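Local coordinates for protein 5'-tyrosyl-DNA phosphodiesterase (Caenorhabditis elegans, PDB 4F1I) that belongs to the endonuclease/exonuclease/phosphatase family, with a DNase I-like fold, and also carries a UBA-like domain, at residues A[121-126]-A[355-360]; A[155-160]-A[230-235]; A[302-307]-A[316-321]. All coordinates share one frame; numbering follows the deposited sequence.

Contact 1: residues A[121-126]-A[355-360]; sequences SVMSWN and AINATF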
loop_
_atom_site.group_PDB
_atom_site.type_symbol
_atom_site.label_atom_id
_atom_site.label_comp_id
_atom_site.label_asym_id
_atom_site.label_seq_id
_atom_site.Cartn_x
_atom_site.Cartn_y
_atom_site.Cartn_z
ATOM N N SER A 121 -24.410 -0.694 -9.878
ATOM C CA SER A 121 -25.322 -0.548 -8.745
ATOM C C SER A 121 -25.094 -1.615 -7.676
ATOM O O SER A 121 -24.913 -2.794 -7.981
ATOM C CB SER A 121 -26.777 -0.561 -9.210
ATOM O OG SER A 121 -27.040 -1.736 -9.949
ATOM N N VAL A 122 -25.102 -1.175 -6.425
ATOM C CA VAL A 122 -24.953 -2.051 -5.272
ATOM C C VAL A 122 -26.143 -1.875 -4.333
ATOM O O VAL A 122 -26.489 -0.755 -3.950
ATOM C CB VAL A 122 -23.660 -1.746 -4.488
ATOM C CG1 VAL A 122 -23.459 -2.776 -3.391
ATOM C CG2 VAL A 122 -22.459 -1.724 -5.424
HETATM N N MSE A 123 -26.771 -2.987 -3.973
HETATM C CA MSE A 123 -27.908 -2.965 -3.064
HETATM C C MSE A 123 -27.600 -3.770 -1.794
HETATM O O MSE A 123 -26.989 -4.839 -1.855
HETATM C CB MSE A 123 -29.144 -3.518 -3.776
HETATM C CG MSE A 123 -30.476 -3.207 -3.099
HETATM SE SE MSE A 123 -31.940 -4.063 -4.061
HETATM C CE MSE A 123 -33.465 -3.398 -3.097
ATOM N N SER A 124 -28.013 -3.248 -0.646
ATOM C CA SER A 124 -27.804 -3.942 0.620
ATOM C C SER A 124 -29.114 -4.029 1.391
ATOM O O SER A 124 -29.824 -3.032 1.534
ATOM C CB SER A 124 -26.738 -3.233 1.461
ATOM O OG SER A 124 -26.361 -4.024 2.581
ATOM N N TRP A 125 -29.428 -5.223 1.881
ATOM C CA TRP A 125 -30.687 -5.449 2.578
ATOM C C TRP A 125 -30.565 -6.466 3.706
ATOM O O TRP A 125 -30.192 -7.617 3.477
ATOM C CB TRP A 125 -31.770 -5.926 1.602
ATOM C CG TRP A 125 -33.157 -5.540 2.010
ATOM C CD1 TRP A 125 -33.534 -4.924 3.168
ATOM C CD2 TRP A 125 -34.355 -5.716 1.243
ATOM N NE1 TRP A 125 -34.895 -4.709 3.175
ATOM C CE2 TRP A 125 -35.420 -5.184 2.003
ATOM C CE3 TRP A 125 -34.631 -6.268 -0.015
ATOM C CZ2 TRP A 125 -36.738 -5.198 1.551
ATOM C CZ3 TRP A 125 -35.938 -6.276 -0.463
ATOM C CH2 TRP A 125 -36.977 -5.745 0.317
ATOM N N ASN A 126 -30.876 -6.029 4.923
ATOM C CA ASN A 126 -31.147 -6.953 6.012
ATOM C C ASN A 126 -32.598 -7.373 5.853
ATOM O O ASN A 126 -33.509 -6.565 6.038
ATOM C CB ASN A 126 -30.923 -6.283 7.373
ATOM C CG ASN A 126 -31.094 -7.251 8.546
ATOM O OD1 ASN A 126 -31.911 -8.172 8.495
ATOM N ND2 ASN A 126 -30.315 -7.047 9.604
ATOM N N ALA A 355 -34.203 -1.373 2.216
ATOM C CA ALA A 355 -33.005 -1.711 1.471
ATOM C C ALA A 355 -32.337 -0.427 1.001
ATOM O O ALA A 355 -33.015 0.558 0.705
ATOM C CB ALA A 355 -33.356 -2.588 0.288
ATOM N N ILE A 356 -31.009 -0.422 0.956
ATOM C CA ILE A 356 -30.299 0.714 0.375
ATOM C C ILE A 356 -29.782 0.367 -1.013
ATOM O O ILE A 356 -29.295 -0.732 -1.251
ATOM C CB ILE A 356 -29.151 1.231 1.264
ATOM C CG1 ILE A 356 -28.115 0.134 1.519
ATOM C CG2 ILE A 356 -29.702 1.757 2.567
ATOM C CD1 ILE A 356 -26.851 0.634 2.202
ATOM N N ASN A 357 -29.927 1.305 -1.939
ATOM C CA ASN A 357 -29.510 1.079 -3.312
ATOM C C ASN A 357 -28.681 2.248 -3.819
ATOM O O ASN A 357 -29.166 3.375 -3.909
ATOM C CB ASN A 357 -30.725 0.849 -4.209
ATOM C CG ASN A 357 -30.339 0.498 -5.634
ATOM O OD1 ASN A 357 -29.328 -0.163 -5.872
ATOM N ND2 ASN A 357 -31.142 0.949 -6.593
ATOM N N ALA A 358 -27.423 1.975 -4.141
ATOM C CA ALA A 358 -26.519 3.022 -4.593
ATOM C C ALA A 358 -25.969 2.729 -5.990
ATOM O O ALA A 358 -25.488 1.637 -6.258
ATOM C CB ALA A 358 -25.379 3.205 -3.587
ATOM N N THR A 359 -26.058 3.709 -6.880
ATOM C CA THR A 359 -25.471 3.587 -8.207
ATOM C C THR A 359 -24.245 4.482 -8.347
ATOM O O THR A 359 -24.315 5.696 -8.153
ATOM C CB THR A 359 -26.483 3.922 -9.310
ATOM O OG1 THR A 359 -27.591 3.018 -9.219
ATOM C CG2 THR A 359 -25.839 3.785 -10.679
ATOM N N PHE A 360 -23.120 3.863 -8.682
ATOM C CA PHE A 360 -21.842 4.552 -8.777
ATOM C C PHE A 360 -21.467 4.757 -10.233
ATOM O O PHE A 360 -21.630 3.854 -11.056
ATOM C CB PHE A 360 -20.752 3.752 -8.058
ATOM C CG PHE A 360 -21.030 3.532 -6.598
ATOM C CD1 PHE A 360 -20.496 4.379 -5.641
ATOM C CD2 PHE A 360 -21.839 2.483 -6.185
ATOM C CE1 PHE A 360 -20.759 4.180 -4.299
ATOM C CE2 PHE A 360 -22.105 2.282 -4.845
ATOM C CZ PHE A 360 -21.562 3.129 -3.900
#
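With CG of Trp-125 roughly anti to the backbone N (chi1 -151°), the indole lies against Ala-355, whose CB sits over one face of the five-membered ring in a CH-pi contact, 3.4 Å from the ring centroid. Met-123, present as selenomethionine, keeps its whole chain extended, which carries its terminal CE to 3.5 Å from Ala-355 CB. The small methyl of Ala-355 is thus shared between indole and selenomethionine. Helix 135-149 packs against both larger side chains, and the indole NE1 is bonded to the carbonyl of His-353. Strands 121-126 and 355-360 run antiparallel as adjacent inner strands of a mixed sheet of the DNase I-like fold. Val-122 faces Ala-358 and Ser-124 faces Ile-356 as hydrogen-bonded pairs, each joined by two backbone bonds; that from Ala-358 N to Val-122 O is 2.9 Å long and nearly straight. Side chains of these four residues occupy the other face of the sheet from Met-123 and Asn-357. On this face of Val-122 and Ser-124, Ser-124 CB meets Ile-356 CG1 at 3.6 Å, while Val-122 CG2 approaches the Phe-360 ring obliquely, 4.1 Å from CE2. Phe-360 also meets the rings of Trp-326 and Phe-267.

Contact 2: residues A[155-160]-A[230-235]; sequences FLQEVV and NTHLES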
loop_
_atom_site.group_PDB
_atom_site.type_symbol
_atom_site.label_atom_id
_atom_site.label_comp_id
_atom_site.label_asym_id
_atom_site.label_seq_id
_atom_site.Cartn_x
_atom_site.Cartn_y
_atom_site.Cartn_z
ATOM N N PHE A 155 -25.976 -7.203 -1.375
ATOM C CA PHE A 155 -25.598 -7.696 -0.052
ATOM C C PHE A 155 -26.869 -8.034 0.711
ATOM O O PHE A 155 -27.777 -7.209 0.805
ATOM C CB PHE A 155 -24.846 -6.632 0.759
ATOM C CG PHE A 155 -23.471 -6.308 0.245
ATOM C CD1 PHE A 155 -22.909 -7.018 -0.801
ATOM C CD2 PHE A 155 -22.736 -5.284 0.823
ATOM C CE1 PHE A 155 -21.643 -6.706 -1.267
ATOM C CE2 PHE A 155 -21.466 -4.972 0.368
ATOM C CZ PHE A 155 -20.919 -5.684 -0.681
ATOM N N LEU A 156 -26.925 -9.241 1.264
ATOM C CA LEU A 156 -28.034 -9.633 2.128
ATOM C C LEU A 156 -27.552 -9.968 3.538
ATOM O O LEU A 156 -26.508 -10.596 3.711
ATOM C CB LEU A 156 -28.769 -10.839 1.542
ATOM C CG LEU A 156 -29.449 -10.677 0.178
ATOM C CD1 LEU A 156 -30.128 -11.987 -0.207
ATOM C CD2 LEU A 156 -30.448 -9.509 0.176
ATOM N N GLN A 157 -28.316 -9.548 4.541
ATOM C CA GLN A 157 -28.047 -9.951 5.923
ATOM C C GLN A 157 -29.259 -10.673 6.515
ATOM O O GLN A 157 -30.384 -10.510 6.037
ATOM C CB GLN A 157 -27.660 -8.750 6.795
ATOM C CG GLN A 157 -26.441 -7.974 6.308
ATOM C CD GLN A 157 -26.777 -6.966 5.214
ATOM O OE1 GLN A 157 -27.803 -6.284 5.269
ATOM N NE2 GLN A 157 -25.916 -6.880 4.208
ATOM N N GLU A 158 -29.011 -11.460 7.559
ATOM C CA GLU A 158 -30.042 -12.250 8.230
ATOM C C GLU A 158 -30.766 -13.198 7.286
ATOM O O GLU A 158 -31.994 -13.282 7.294
ATOM C CB GLU A 158 -31.050 -11.367 8.968
ATOM C CG GLU A 158 -30.519 -10.765 10.251
ATOM C CD GLU A 158 -31.627 -10.265 11.160
ATOM O OE1 GLU A 158 -32.725 -10.869 11.157
ATOM O OE2 GLU A 158 -31.401 -9.266 11.874
ATOM N N VAL A 159 -29.994 -13.899 6.466
ATOM C CA VAL A 159 -30.531 -14.954 5.629
ATOM C C VAL A 159 -30.626 -16.240 6.447
ATOM O O VAL A 159 -29.673 -16.622 7.127
ATOM C CB VAL A 159 -29.632 -15.210 4.402
ATOM C CG1 VAL A 159 -30.266 -16.245 3.490
ATOM C CG2 VAL A 159 -29.371 -13.911 3.652
ATOM N N VAL A 160 -31.782 -16.894 6.395
ATOM C CA VAL A 160 -31.960 -18.164 7.089
ATOM C C VAL A 160 -32.252 -19.284 6.096
ATOM O O VAL A 160 -32.664 -19.029 4.963
ATOM C CB VAL A 160 -33.090 -18.094 8.140
ATOM C CG1 VAL A 160 -32.773 -17.030 9.186
ATOM C CG2 VAL A 160 -34.430 -17.816 7.476
ATOM N N ASN A 230 -19.058 -7.560 2.842
ATOM C CA ASN A 230 -20.398 -7.575 3.413
ATOM C C ASN A 230 -20.381 -8.048 4.863
ATOM O O ASN A 230 -19.774 -9.072 5.192
ATOM C CB ASN A 230 -21.303 -8.483 2.572
ATOM C CG ASN A 230 -22.726 -8.544 3.095
ATOM O OD1 ASN A 230 -23.196 -7.625 3.762
ATOM N ND2 ASN A 230 -23.424 -9.633 2.785
ATOM N N THR A 231 -21.047 -7.305 5.736
ATOM C CA THR A 231 -21.058 -7.678 7.141
ATOM C C THR A 231 -22.318 -7.241 7.884
ATOM O O THR A 231 -23.030 -6.332 7.461
ATOM C CB THR A 231 -19.815 -7.135 7.883
ATOM O OG1 THR A 231 -19.705 -7.770 9.160
ATOM C CG2 THR A 231 -19.919 -5.636 8.073
ATOM N N HIS A 232 -22.578 -7.925 8.990
ATOM C CA HIS A 232 -23.677 -7.598 9.885
ATOM C C HIS A 232 -23.069 -7.398 11.269
ATOM O O HIS A 232 -22.955 -8.342 12.044
ATOM C CB HIS A 232 -24.696 -8.746 9.889
ATOM C CG HIS A 232 -25.920 -8.462 10.701
ATOM N ND1 HIS A 232 -26.911 -9.423 10.903
ATOM C CD2 HIS A 232 -26.339 -7.363 11.350
ATOM C CE1 HIS A 232 -27.862 -8.906 11.645
ATOM N NE2 HIS A 232 -27.552 -7.654 11.937
ATOM N N LEU A 233 -22.655 -6.170 11.568
ATOM C CA LEU A 233 -21.956 -5.895 12.821
ATOM C C LEU A 233 -22.840 -6.152 14.033
ATOM O O LEU A 233 -24.067 -6.132 13.927
ATOM C CB LEU A 233 -21.415 -4.464 12.852
ATOM C CG LEU A 233 -20.376 -4.092 11.789
ATOM C CD1 LEU A 233 -19.808 -2.695 12.050
ATOM C CD2 LEU A 233 -19.269 -5.127 11.707
ATOM N N GLU A 234 -22.198 -6.389 15.175
ATOM C CA GLU A 234 -22.879 -6.745 16.420
ATOM C C GLU A 234 -24.066 -5.836 16.722
ATOM O O GLU A 234 -23.956 -4.611 16.669
ATOM C CB GLU A 234 -21.889 -6.720 17.587
ATOM C CG GLU A 234 -22.196 -7.717 18.694
ATOM C CD GLU A 234 -21.736 -9.124 18.359
ATOM O OE1 GLU A 234 -21.084 -9.304 17.310
ATOM O OE2 GLU A 234 -22.021 -10.051 19.146
ATOM N N SER A 235 -25.201 -6.450 17.042
ATOM C CA SER A 235 -26.452 -5.722 17.237
ATOM C C SER A 235 -26.595 -5.075 18.620
ATOM O O SER A 235 -25.892 -5.432 19.563
ATOM C CB SER A 235 -27.635 -6.659 16.988
ATOM O OG SER A 235 -27.423 -7.441 15.823
HETATM O O HOH W 1 -26.741 -11.882 9.131
#
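Asn-230 and Phe-155 stack flat: the amide plane lies within 16° of the phenyl plane, and Asn-230 CB rests over the ring centre as a CH-pi contact, 3.8 Å from the Phe-155 centroid. The two side chains run antiparallel as they overlap, an arrangement reached by Asn-230 with CG trans to its backbone N (chi1 -179°). Hydrogen bonds then use both ends of that amide. OD1 of Asn-230 accepts from Gln-157 NE2 at 2.9 Å, the donor slightly tilted from the carbonyl plane and the two amides steeply inclined to each other; Asn-230 ND2 gives a weak, long bond (3.4 Å) to Leu-156 O. Water adds a further link, accepting from Glu-158 N at 2.8 Å and lying in the plane of the His-232 ring, 3.0 Å from its ND1. By van der Waals contact, Glu-158 CG comes to 3.5 Å from His-232 CE1. The NE2 of that histidine is hydrogen-bonded to a glycerol, probably from the crystallisation liquor. Strands 153-159 and 224-232 belong to different sheets, so the contact joins the two layers of the DNase I-like sandwich, with strand 119-126 beside Gln-157, strand 186-192 touching Asn-230 and helix 240-260 packing on Leu-233, the residue after His-232.

Contact 3: residues A[302-307]-A[316-321]; sequences TWDTFK and GAKMRF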
loop_
_atom_site.group_PDB
_atom_site.type_symbol
_atom_site.label_atom_id
_atom_site.label_comp_id
_atom_site.label_asym_id
_atom_site.label_seq_id
_atom_site.Cartn_x
_atom_site.Cartn_y
_atom_site.Cartn_z
ATOM N N THR A 302 -32.746 3.832 7.589
ATOM C CA THR A 302 -32.931 2.535 6.954
ATOM C C THR A 302 -33.675 1.565 7.868
ATOM O O THR A 302 -34.109 0.495 7.441
ATOM C CB THR A 302 -31.574 1.928 6.574
ATOM O OG1 THR A 302 -30.841 1.603 7.763
ATOM C CG2 THR A 302 -30.777 2.931 5.765
ATOM N N TRP A 303 -33.807 1.952 9.131
ATOM C CA TRP A 303 -34.546 1.175 10.115
ATOM C C TRP A 303 -35.414 2.155 10.893
ATOM O O TRP A 303 -34.949 2.797 11.829
ATOM C CB TRP A 303 -33.578 0.448 11.048
ATOM C CG TRP A 303 -34.211 -0.615 11.896
ATOM C CD1 TRP A 303 -34.525 -1.884 11.513
ATOM C CD2 TRP A 303 -34.581 -0.508 13.276
ATOM N NE1 TRP A 303 -35.078 -2.575 12.565
ATOM C CE2 TRP A 303 -35.125 -1.751 13.659
ATOM C CE3 TRP A 303 -34.511 0.518 14.222
ATOM C CZ2 TRP A 303 -35.597 -1.996 14.949
ATOM C CZ3 TRP A 303 -34.975 0.274 15.501
ATOM C CH2 TRP A 303 -35.514 -0.973 15.852
ATOM N N ASP A 304 -36.671 2.281 10.478
ATOM C CA ASP A 304 -37.558 3.319 10.997
ATOM C C ASP A 304 -38.834 2.721 11.597
ATOM O O ASP A 304 -39.737 2.294 10.878
ATOM C CB ASP A 304 -37.906 4.306 9.875
ATOM C CG ASP A 304 -38.541 5.582 10.387
ATOM O OD1 ASP A 304 -38.923 5.633 11.574
ATOM O OD2 ASP A 304 -38.663 6.545 9.598
ATOM N N THR A 305 -38.904 2.710 12.921
ATOM C CA THR A 305 -40.050 2.151 13.635
ATOM C C THR A 305 -41.304 3.038 13.540
ATOM O O THR A 305 -42.433 2.553 13.652
ATOM C CB THR A 305 -39.645 1.810 15.091
ATOM O OG1 THR A 305 -39.181 0.456 15.128
ATOM C CG2 THR A 305 -40.791 1.979 16.069
ATOM N N PHE A 306 -41.099 4.329 13.290
ATOM C CA PHE A 306 -42.208 5.244 13.035
ATOM C C PHE A 306 -42.921 4.893 11.734
ATOM O O PHE A 306 -44.127 5.099 11.602
ATOM C CB PHE A 306 -41.712 6.683 12.927
ATOM C CG PHE A 306 -41.074 7.211 14.176
ATOM C CD1 PHE A 306 -39.704 7.141 14.349
ATOM C CD2 PHE A 306 -41.843 7.801 15.167
ATOM C CE1 PHE A 306 -39.109 7.639 15.492
ATOM C CE2 PHE A 306 -41.256 8.302 16.313
ATOM C CZ PHE A 306 -39.888 8.220 16.476
ATOM N N LYS A 307 -42.166 4.373 10.770
ATOM C CA LYS A 307 -42.676 4.174 9.418
ATOM C C LYS A 307 -42.861 2.704 9.063
ATOM O O LYS A 307 -43.697 2.359 8.230
ATOM C CB LYS A 307 -41.740 4.837 8.404
ATOM C CG LYS A 307 -41.819 6.349 8.387
ATOM C CD LYS A 307 -43.147 6.802 7.817
ATOM C CE LYS A 307 -43.232 8.317 7.733
ATOM N NZ LYS A 307 -43.160 8.949 9.078
ATOM N N GLY A 316 -41.362 5.311 19.011
ATOM C CA GLY A 316 -40.700 5.116 17.741
ATOM C C GLY A 316 -39.193 5.183 17.886
ATOM O O GLY A 316 -38.669 5.778 18.827
ATOM N N ALA A 317 -38.494 4.560 16.947
ATOM C CA ALA A 317 -37.042 4.622 16.896
ATOM C C ALA A 317 -36.613 4.653 15.434
ATOM O O ALA A 317 -37.283 4.079 14.577
ATOM C CB ALA A 317 -36.435 3.421 17.605
ATOM N N LYS A 318 -35.512 5.335 15.141
ATOM C CA LYS A 318 -35.007 5.364 13.773
ATOM C C LYS A 318 -33.499 5.556 13.711
ATOM O O LYS A 318 -32.925 6.334 14.472
ATOM C CB LYS A 318 -35.742 6.403 12.919
ATOM C CG LYS A 318 -35.644 7.828 13.406
ATOM C CD LYS A 318 -36.484 8.732 12.521
ATOM C CE LYS A 318 -36.351 10.188 12.916
ATOM N NZ LYS A 318 -37.213 11.049 12.061
HETATM N N MSE A 319 -32.868 4.827 12.796
HETATM C CA MSE A 319 -31.418 4.761 12.722
HETATM C C MSE A 319 -30.944 4.583 11.285
HETATM O O MSE A 319 -31.660 4.041 10.442
HETATM C CB MSE A 319 -30.911 3.587 13.565
HETATM C CG MSE A 319 -31.008 3.801 15.071
HETATM SE SE MSE A 319 -29.542 4.905 15.729
HETATM C CE MSE A 319 -30.281 5.434 17.424
ATOM N N ARG A 320 -29.729 5.048 11.012
ATOM C CA ARG A 320 -29.058 4.739 9.756
ATOM C C ARG A 320 -28.141 3.535 9.983
ATOM O O ARG A 320 -26.914 3.648 9.955
ATOM C CB ARG A 320 -28.274 5.947 9.233
ATOM C CG ARG A 320 -27.781 5.788 7.794
ATOM C CD ARG A 320 -27.522 7.127 7.117
ATOM N NE ARG A 320 -26.301 7.774 7.595
ATOM C CZ ARG A 320 -25.092 7.557 7.081
ATOM N NH1 ARG A 320 -24.940 6.704 6.076
ATOM N NH2 ARG A 320 -24.035 8.189 7.571
ATOM N N PHE A 321 -28.760 2.385 10.230
ATOM C CA PHE A 321 -28.036 1.156 10.536
ATOM C C PHE A 321 -27.290 0.613 9.327
ATOM O O PHE A 321 -26.196 0.064 9.453
ATOM C CB PHE A 321 -29.006 0.081 11.031
ATOM C CG PHE A 321 -29.344 0.185 12.490
ATOM C CD1 PHE A 321 -28.569 0.951 13.346
ATOM C CD2 PHE A 321 -30.433 -0.496 13.009
ATOM C CE1 PHE A 321 -28.872 1.033 14.691
ATOM C CE2 PHE A 321 -30.744 -0.415 14.351
ATOM C CZ PHE A 321 -29.965 0.352 15.194
#
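A classic beta bulge marks the short antiparallel pairing of 302-307 with 316-321: Thr-302 and Trp-303 both face Met-319. The carbonyl oxygen of Met-319, a selenomethionine, accepts from two successive amides, at 3.1 Å from Thr-302 N and 3.3 Å from Trp-303 N. In return Met-319 N donates to Trp-303 O. Asp-304 and Lys-318 form the next, non-hydrogen-bonded pair, their side chains starting out alongside one another before the lysine chain runs on away from strand 303-304; Asp-304 OD1 touches Lys-318 CB at 3.5 Å, but the charged ends do not meet. Farther along, Thr-305 N gives a short 2.7 Å bond to Ala-317 O.

Aromatic rings pack along the pairing. The phenyl ring of Phe-306, with CG opposite the carbonyl carbon (chi1 -62°), turns one face to Gly-316, whose CA lies 3.6 Å from the ring centroid in a CH-pi contact. Gly-316, with no side chain, lets its backbone lie directly against the ring. Trp-303 sits beside Phe-321 at an oblique angle, its five-membered ring inclined 34° to the phenyl plane, with Trp-303 CB 3.8 Å from Phe-321 CD2. The indole's outer atom CZ3 brushes Ala-317 CB, and its NE1 is bonded to Asp-352. Against the same region packs the second subunit: its Ile-27 meets Trp-303 and Ala-317, and its Val-25 meets Met-319. The backbone bonds join strand 303-304 to the start of strand 318-327, a short antiparallel ladder that ends in a classic bulge in one of the sheets of the DNase I-like fold.

Contact 1 closes the longest loop of the three, and contacts 2 and 3 are nested inside it, one after the other along the chain. Strands 119-126 and 153-159 are parallel neighbours in one sheet, so contacts 1 and 2, with centres 14 Å apart, touch directly: Trp-125 N lies 2.8 Å from Phe-155 O. Contact 2 crosses from this sheet to the second, where strand 224-232 lies; contact 3, about 17 Å from each of the others between centres, belongs to that second sheet and meets contact 1 where Thr-302 packs on Ile-356. Contact 1 thus pairs the first and last strands of the DNase I-like domain within one sheet, while contact 2 bridges the two.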